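Local coordinates for putative uncharacterized protein (Toxoplasma gondii, PDB 4FBD) that is of unknown function but belongs to the DUF3228 family and is found as an assembly of two identical subunits, at residues A122-V130 / I200-E210; T132-A140 / W229-E239. All coordinates share one frame; numbering follows the deposited sequence.

How the interactions relate
Both contacts involve strand 130-135 and the segments flanking it, and both are partly buried and border the second subunit. Interaction 1 lies where the loop 122-130 enters this strand and meets helix 199-204 and the turns that follow it; it is the smaller, burying 400 Å², and is dominated by charged side chains, with one apolar patch at V130. Interaction 2 lies at the far end of the strand and is about twice as large. There, backbone pairing with strand 232-235, a tryptophan-methionine contact and ordered waters prevail, while charge is confined largely to its margins. The centres of the two contacts are about 20 Å apart.

Interaction 1 (A122-V130 / I200-E210); sequences ARRPNELPV and ITMLRNTLIEE
R123 and E127 of the loop between strands 117-121 and 130-135 meet R204 of helix 199-204 in a salt-bridge network. This strand-connecting loop carries a type I turn from R124 to E127, and the contact packs it against the helix and the segment that follows.

Charged groups dominate. The E127 carboxylate faces both arginines, which lie on the same side of it. R123 meets both oxygens: NH1 forms a salt bridge with OE2 at 2.7 Å, nearly in the guanidinium plane, and NE gives OE1 a weak hydrogen bond. OE1 also sits 3.9 Å from R204 NE, well out of that guanidinium's plane. This is a long charge-charge contact with no N-H directed at the oxygen, and R204 NE has no hydrogen-bond partner in the model. The two guanidinium groups are inclined by 47°, with R204 NE over the centre of one face of R123. Their NH2 atoms, both donors, come within 3.1 Å, a proximity that the shared carboxylate probably makes tolerable.

Apolar contact is provided by V130, whose CB lies 3.6 Å from I200 CG1. V130 CG2 also meets the edge of the R204 guanidinium near its plane, 3.7 Å from NH1. The chain of R204 leaves with CG anti to the backbone N (chi1 -177°), reaching across to the loop before bending at chi3. At the dimer boundary, I200 packs on I200 of the second subunit, and P129 O accepts a hydrogen bond from Y222 of that subunit.

A separate polar link involves E210. Its OE1 forms a salt bridge with R219 of the second subunit, while OE2 accepts a hydrogen bond from the backbone of L128. That bond is nearly straight at 167°, but its modelled length, 2.4 Å between L128 N and E210 OE2, is doubtful.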
# COMPACT_ATOMS: atom_id res chain seq x y z
N ALA A 122 -8.60 5.30 -6.77
CA ALA A 122 -8.12 4.94 -8.09
C ALA A 122 -7.73 6.24 -8.76
O ALA A 122 -8.52 7.17 -8.80
CB ALA A 122 -9.20 4.26 -8.88
N ARG A 123 -6.50 6.33 -9.24
CA ARG A 123 -6.04 7.54 -9.96
C ARG A 123 -6.70 7.73 -11.32
O ARG A 123 -6.76 8.84 -11.83
CB ARG A 123 -4.50 7.63 -10.02
CG ARG A 123 -3.76 6.37 -9.57
CD ARG A 123 -2.31 6.32 -9.98
NE ARG A 123 -2.17 5.73 -11.31
CZ ARG A 123 -1.00 5.48 -11.90
NH1 ARG A 123 -0.98 4.94 -13.11
NH2 ARG A 123 0.14 5.79 -11.30
N ARG A 124 -7.21 6.64 -11.89
CA ARG A 124 -7.96 6.67 -13.15
C ARG A 124 -9.15 5.72 -13.06
O ARG A 124 -9.12 4.76 -12.31
CB ARG A 124 -7.09 6.28 -14.35
CG ARG A 124 -6.40 7.44 -15.06
CD ARG A 124 -5.79 6.96 -16.41
NE ARG A 124 -5.50 8.05 -17.35
CZ ARG A 124 -4.43 8.85 -17.30
NH1 ARG A 124 -3.53 8.72 -16.32
NH2 ARG A 124 -4.28 9.80 -18.21
N PRO A 125 -10.21 5.99 -13.85
CA PRO A 125 -11.42 5.14 -13.83
C PRO A 125 -11.20 3.70 -14.31
O PRO A 125 -12.05 2.83 -14.08
CB PRO A 125 -12.39 5.88 -14.77
CG PRO A 125 -11.53 6.74 -15.63
CD PRO A 125 -10.36 7.13 -14.77
N ASN A 126 -10.08 3.44 -14.98
CA ASN A 126 -9.77 2.11 -15.50
C ASN A 126 -8.77 1.33 -14.63
O ASN A 126 -8.44 0.19 -14.93
CB ASN A 126 -9.25 2.21 -16.95
CG ASN A 126 -8.14 3.26 -17.11
OD1 ASN A 126 -7.60 3.78 -16.13
ND2 ASN A 126 -7.81 3.58 -18.36
N GLU A 127 -8.33 1.94 -13.53
CA GLU A 127 -7.39 1.30 -12.61
C GLU A 127 -8.06 0.78 -11.34
O GLU A 127 -9.06 1.32 -10.88
CB GLU A 127 -6.31 2.30 -12.15
CG GLU A 127 -5.44 2.84 -13.27
CD GLU A 127 -4.35 3.75 -12.76
OE1 GLU A 127 -4.27 3.96 -11.53
OE2 GLU A 127 -3.57 4.27 -13.58
N LEU A 128 -7.48 -0.28 -10.78
CA LEU A 128 -7.97 -0.84 -9.53
C LEU A 128 -7.65 0.15 -8.42
O LEU A 128 -6.62 0.81 -8.45
CB LEU A 128 -7.32 -2.19 -9.23
CG LEU A 128 -7.69 -3.34 -10.16
CD1 LEU A 128 -6.87 -4.57 -9.79
CD2 LEU A 128 -9.20 -3.64 -10.12
N PRO A 129 -8.56 0.29 -7.46
CA PRO A 129 -8.28 1.19 -6.35
C PRO A 129 -7.27 0.61 -5.35
O PRO A 129 -7.23 -0.60 -5.11
CB PRO A 129 -9.66 1.41 -5.70
CG PRO A 129 -10.49 0.25 -6.16
CD PRO A 129 -9.96 -0.15 -7.49
N VAL A 130 -6.47 1.49 -4.76
CA VAL A 130 -5.45 1.09 -3.81
C VAL A 130 -5.50 1.96 -2.55
O VAL A 130 -5.87 3.15 -2.60
CB VAL A 130 -4.06 1.15 -4.44
CG1 VAL A 130 -3.98 0.19 -5.70
CG2 VAL A 130 -3.71 2.61 -4.84
N ILE A 200 3.03 1.72 -3.41
CA ILE A 200 1.99 1.07 -4.17
C ILE A 200 2.20 1.29 -5.66
O ILE A 200 1.97 0.40 -6.46
CB ILE A 200 0.57 1.52 -3.72
CG1 ILE A 200 -0.51 0.69 -4.41
CG2 ILE A 200 0.34 3.01 -4.01
CD1 ILE A 200 -0.53 -0.77 -3.99
N THR A 201 2.69 2.47 -6.02
CA THR A 201 2.91 2.76 -7.43
C THR A 201 3.93 1.78 -7.94
O THR A 201 3.79 1.26 -9.03
CB THR A 201 3.39 4.22 -7.65
OG1 THR A 201 2.49 5.14 -7.01
CG2 THR A 201 3.48 4.57 -9.13
N MET A 202 4.95 1.48 -7.12
CA MET A 202 5.99 0.52 -7.53
C MET A 202 5.41 -0.87 -7.75
O MET A 202 5.78 -1.56 -8.71
CB MET A 202 7.13 0.45 -6.52
CG MET A 202 7.93 1.75 -6.38
SD MET A 202 9.37 1.54 -5.31
CE MET A 202 10.08 0.08 -6.08
N LEU A 203 4.51 -1.28 -6.86
CA LEU A 203 3.84 -2.59 -6.98
C LEU A 203 2.96 -2.65 -8.23
O LEU A 203 3.07 -3.59 -9.00
CB LEU A 203 3.00 -2.90 -5.75
CG LEU A 203 3.78 -2.94 -4.43
CD1 LEU A 203 2.82 -3.20 -3.28
CD2 LEU A 203 4.88 -4.00 -4.45
N ARG A 204 2.11 -1.64 -8.42
CA ARG A 204 1.22 -1.61 -9.60
C ARG A 204 2.03 -1.64 -10.92
O ARG A 204 1.55 -2.16 -11.93
CB ARG A 204 0.27 -0.40 -9.55
CG ARG A 204 -0.75 -0.32 -10.69
CD ARG A 204 -1.74 0.86 -10.57
NE ARG A 204 -1.05 2.10 -10.23
CZ ARG A 204 -1.16 2.77 -9.08
NH1 ARG A 204 -2.01 2.38 -8.14
NH2 ARG A 204 -0.45 3.87 -8.90
N ASN A 205 3.25 -1.10 -10.91
CA ASN A 205 4.11 -1.10 -12.10
C ASN A 205 4.68 -2.48 -12.45
O ASN A 205 5.24 -2.65 -13.54
CB ASN A 205 5.26 -0.09 -11.96
CG ASN A 205 4.80 1.37 -12.06
OD1 ASN A 205 3.63 1.65 -12.37
ND2 ASN A 205 5.71 2.30 -11.81
N THR A 206 4.56 -3.45 -11.54
CA THR A 206 5.02 -4.81 -11.83
C THR A 206 3.91 -5.64 -12.46
O THR A 206 4.13 -6.79 -12.86
CB THR A 206 5.50 -5.54 -10.58
OG1 THR A 206 4.38 -5.89 -9.76
CG2 THR A 206 6.51 -4.68 -9.81
N LEU A 207 2.71 -5.06 -12.54
CA LEU A 207 1.55 -5.72 -13.13
C LEU A 207 1.28 -5.15 -14.51
O LEU A 207 0.73 -4.05 -14.63
CB LEU A 207 0.31 -5.49 -12.26
CG LEU A 207 0.26 -5.99 -10.82
CD1 LEU A 207 -0.99 -5.44 -10.16
CD2 LEU A 207 0.29 -7.50 -10.73
N ILE A 208 1.66 -5.86 -15.57
CA ILE A 208 1.41 -5.37 -16.91
C ILE A 208 -0.11 -5.19 -17.12
O ILE A 208 -0.56 -4.18 -17.68
CB ILE A 208 2.03 -6.29 -18.02
CG1 ILE A 208 1.35 -7.67 -18.07
CG2 ILE A 208 3.53 -6.43 -17.81
CD1 ILE A 208 1.95 -8.62 -19.12
N GLU A 209 -0.89 -6.16 -16.64
CA GLU A 209 -2.36 -6.15 -16.74
C GLU A 209 -3.00 -4.90 -16.16
O GLU A 209 -4.14 -4.55 -16.49
CB GLU A 209 -2.92 -7.36 -15.99
CG GLU A 209 -2.44 -7.46 -14.53
CD GLU A 209 -3.16 -8.52 -13.72
OE1 GLU A 209 -2.49 -9.19 -12.90
OE2 GLU A 209 -4.39 -8.69 -13.89
N GLU A 210 -2.27 -4.23 -15.28
CA GLU A 210 -2.74 -3.04 -14.59
C GLU A 210 -1.70 -1.92 -14.65
O GLU A 210 -1.88 -0.86 -14.04
CB GLU A 210 -2.99 -3.43 -13.12
CG GLU A 210 -3.56 -2.36 -12.21
CD GLU A 210 -4.96 -1.93 -12.59
OE1 GLU A 210 -5.55 -2.52 -13.53
OE2 GLU A 210 -5.47 -1.01 -11.94

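Interaction 2 (T132-A140 / W229-E239); sequences TRWFPMSYA and WKTHAIVMDKE
W134 turns its indole toward M236 with CG between the backbone N and carbonyl carbon (chi1 63°), while M236 sends CG anti to its own N (chi1 -174°) and lies along one ring face. M236 CB makes a CH-pi contact with the five-membered ring, and SD sits 4.1 Å from the centroid of the six-membered ring, a Met-aromatic contact. At the ring edge, W134 NE1 donates to K238 O at 3.0 Å, close to the indole plane.

The extended chain of R133 delivers NH2 to W229 O at 2.9 Å, in the guanidinium plane and on a carbonyl lone pair; NE reaches H232 O through a water. R133 NH1 is hydrogen-bonded to OG of S118 of the second subunit. On the other side of the strand from W134, V235 CG1 packs 3.6 Å from A140 CB.

Beyond the strand, both oxygens of E239 engage S138: OE2 accepts from the backbone N at 3.1 Å and OE1 pairs with OG at 2.7 Å, two residues after P136, the N-cap of helix 137-140. Between these ends, F135 N donates to I234 O, and M236 N to F135 O, the alternating bonds of a parallel bridge joining the two inner strands of a mixed four-stranded sheet.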
# COMPACT_ATOMS: atom_id res chain seq x y z
N THR A 132 -4.61 4.31 0.24
CA THR A 132 -3.83 5.54 0.17
C THR A 132 -4.12 6.30 1.43
O THR A 132 -5.21 6.16 1.99
CB THR A 132 -4.34 6.37 -1.02
OG1 THR A 132 -4.37 5.53 -2.18
CG2 THR A 132 -3.46 7.58 -1.27
N ARG A 133 -3.14 7.08 1.91
CA ARG A 133 -3.39 7.93 3.08
C ARG A 133 -2.97 9.34 2.78
O ARG A 133 -2.04 9.59 1.99
CB ARG A 133 -2.67 7.42 4.31
CG ARG A 133 -1.18 7.44 4.30
CD ARG A 133 -0.68 6.95 5.62
NE ARG A 133 0.78 6.93 5.68
CZ ARG A 133 1.48 6.55 6.74
NH1 ARG A 133 0.88 6.18 7.84
NH2 ARG A 133 2.81 6.57 6.70
N TRP A 134 -3.63 10.28 3.43
CA TRP A 134 -3.36 11.67 3.18
C TRP A 134 -3.80 12.57 4.32
O TRP A 134 -4.58 12.18 5.17
CB TRP A 134 -4.11 12.10 1.93
CG TRP A 134 -5.60 11.98 2.11
CD1 TRP A 134 -6.42 12.92 2.61
CD2 TRP A 134 -6.43 10.84 1.83
NE1 TRP A 134 -7.71 12.47 2.65
CE2 TRP A 134 -7.75 11.19 2.18
CE3 TRP A 134 -6.19 9.57 1.31
CZ2 TRP A 134 -8.82 10.32 2.04
CZ3 TRP A 134 -7.28 8.69 1.15
CH2 TRP A 134 -8.56 9.07 1.52
N PHE A 135 -3.28 13.79 4.32
CA PHE A 135 -3.71 14.84 5.24
C PHE A 135 -4.72 15.66 4.46
O PHE A 135 -4.44 16.11 3.35
CB PHE A 135 -2.59 15.80 5.63
CG PHE A 135 -1.63 15.24 6.60
CD1 PHE A 135 -1.99 15.03 7.89
CD2 PHE A 135 -0.32 15.00 6.24
CE1 PHE A 135 -1.09 14.52 8.82
CE2 PHE A 135 0.58 14.52 7.15
CZ PHE A 135 0.19 14.26 8.45
N PRO A 136 -5.89 15.87 5.04
CA PRO A 136 -6.87 16.68 4.37
C PRO A 136 -6.54 18.16 4.49
O PRO A 136 -5.68 18.54 5.29
CB PRO A 136 -8.18 16.35 5.09
CG PRO A 136 -7.84 15.52 6.24
CD PRO A 136 -6.41 15.15 6.21
N MET A 137 -7.23 18.97 3.70
CA MET A 137 -6.97 20.41 3.67
C MET A 137 -7.31 21.14 4.96
O MET A 137 -6.69 22.17 5.26
CB MET A 137 -7.70 21.05 2.49
CG MET A 137 -7.12 20.63 1.15
SD MET A 137 -5.39 21.08 1.00
CE MET A 137 -5.51 22.86 0.93
N SER A 138 -8.26 20.62 5.74
CA SER A 138 -8.61 21.25 7.01
C SER A 138 -7.37 21.38 7.89
O SER A 138 -7.29 22.30 8.72
CB SER A 138 -9.73 20.49 7.73
OG SER A 138 -9.36 19.15 7.95
N TYR A 139 -6.42 20.46 7.76
CA TYR A 139 -5.14 20.60 8.48
C TYR A 139 -4.08 21.26 7.57
O TYR A 139 -3.47 22.24 7.93
CB TYR A 139 -4.63 19.27 8.97
CG TYR A 139 -3.17 19.30 9.36
CD1 TYR A 139 -2.73 19.97 10.49
CD2 TYR A 139 -2.24 18.59 8.63
CE1 TYR A 139 -1.38 19.98 10.87
CE2 TYR A 139 -0.91 18.58 9.00
CZ TYR A 139 -0.49 19.27 10.12
OH TYR A 139 0.84 19.24 10.45
N ALA A 140 -3.93 20.72 6.37
CA ALA A 140 -2.91 21.17 5.43
C ALA A 140 -2.94 22.66 5.14
O ALA A 140 -1.89 23.28 5.04
CB ALA A 140 -3.01 20.38 4.15
N TRP A 229 7.86 7.25 2.83
CA TRP A 229 6.42 7.37 2.99
C TRP A 229 5.89 6.98 4.36
O TRP A 229 4.75 7.30 4.68
CB TRP A 229 5.66 6.77 1.79
CG TRP A 229 5.98 7.59 0.56
CD1 TRP A 229 6.82 7.25 -0.45
CD2 TRP A 229 5.53 8.93 0.26
NE1 TRP A 229 6.91 8.28 -1.37
CE2 TRP A 229 6.13 9.32 -0.96
CE3 TRP A 229 4.68 9.82 0.90
CZ2 TRP A 229 5.89 10.56 -1.55
CZ3 TRP A 229 4.45 11.06 0.32
CH2 TRP A 229 5.06 11.42 -0.91
N LYS A 230 6.73 6.37 5.20
CA LYS A 230 6.32 6.09 6.56
C LYS A 230 6.23 7.39 7.35
O LYS A 230 5.52 7.43 8.36
CB LYS A 230 7.30 5.19 7.35
CG LYS A 230 7.73 3.96 6.67
CD LYS A 230 8.05 2.80 7.56
CE LYS A 230 8.94 3.07 8.74
NZ LYS A 230 9.41 1.71 9.31
N THR A 231 6.97 8.42 6.95
CA THR A 231 7.02 9.66 7.73
C THR A 231 6.52 10.95 7.01
O THR A 231 6.72 12.07 7.47
CB THR A 231 8.44 9.85 8.27
OG1 THR A 231 9.36 9.92 7.17
CG2 THR A 231 8.88 8.64 9.18
N HIS A 232 5.86 10.76 5.88
CA HIS A 232 5.33 11.84 5.09
C HIS A 232 4.09 11.33 4.43
O HIS A 232 4.00 10.13 4.11
CB HIS A 232 6.24 12.24 3.95
CG HIS A 232 7.61 12.62 4.38
ND1 HIS A 232 8.61 11.70 4.52
CD2 HIS A 232 8.14 13.83 4.67
CE1 HIS A 232 9.72 12.32 4.89
NE2 HIS A 232 9.46 13.61 4.98
N ALA A 233 3.15 12.24 4.20
CA ALA A 233 1.92 11.90 3.56
C ALA A 233 1.51 13.00 2.60
O ALA A 233 1.70 14.19 2.88
CB ALA A 233 0.85 11.69 4.60
N ILE A 234 0.90 12.61 1.48
CA ILE A 234 0.43 13.57 0.50
C ILE A 234 -0.72 14.38 1.12
O ILE A 234 -1.27 13.99 2.16
CB ILE A 234 -0.07 12.92 -0.80
CG1 ILE A 234 -1.33 12.06 -0.52
CG2 ILE A 234 1.06 12.12 -1.48
CD1 ILE A 234 -2.03 11.54 -1.80
N VAL A 235 -1.05 15.50 0.49
CA VAL A 235 -2.16 16.33 0.89
C VAL A 235 -3.24 16.06 -0.12
O VAL A 235 -2.95 15.92 -1.27
CB VAL A 235 -1.79 17.81 0.87
CG1 VAL A 235 -3.05 18.72 0.93
CG2 VAL A 235 -0.89 18.10 2.04
N MET A 236 -4.49 15.96 0.30
CA MET A 236 -5.58 15.73 -0.64
C MET A 236 -6.85 16.36 -0.07
O MET A 236 -7.11 16.28 1.14
CB MET A 236 -5.77 14.23 -0.85
CG MET A 236 -6.77 13.86 -1.90
SD MET A 236 -7.15 12.10 -1.84
CE MET A 236 -5.57 11.36 -2.19
N ASP A 237 -7.61 17.03 -0.93
CA ASP A 237 -8.81 17.69 -0.50
C ASP A 237 -9.94 16.68 -0.37
O ASP A 237 -10.77 16.53 -1.27
CB ASP A 237 -9.18 18.82 -1.46
CG ASP A 237 -10.31 19.71 -0.93
OD1 ASP A 237 -10.71 19.55 0.25
OD2 ASP A 237 -10.77 20.58 -1.70
N LYS A 238 -9.93 15.96 0.74
CA LYS A 238 -10.94 14.99 1.05
C LYS A 238 -10.94 14.82 2.59
O LYS A 238 -9.98 14.34 3.15
CB LYS A 238 -10.63 13.69 0.32
CG LYS A 238 -11.72 12.66 0.34
CD LYS A 238 -11.32 11.41 -0.45
CE LYS A 238 -11.27 11.61 -1.96
NZ LYS A 238 -12.63 11.67 -2.60
N GLU A 239 -12.01 15.25 3.25
CA GLU A 239 -12.11 15.20 4.72
C GLU A 239 -12.37 13.83 5.30
O GLU A 239 -11.97 13.54 6.44
CB GLU A 239 -13.18 16.19 5.22
CG GLU A 239 -12.78 17.67 4.96
CD GLU A 239 -11.45 18.04 5.65
OE1 GLU A 239 -11.21 17.54 6.79
OE2 GLU A 239 -10.66 18.83 5.06
O HOH W 1 0.63 9.64 1.55
O HOH W 2 2.07 8.27 3.33
O HOH W 3 3.46 5.65 9.43
O HOH W 4 -10.00 18.32 2.61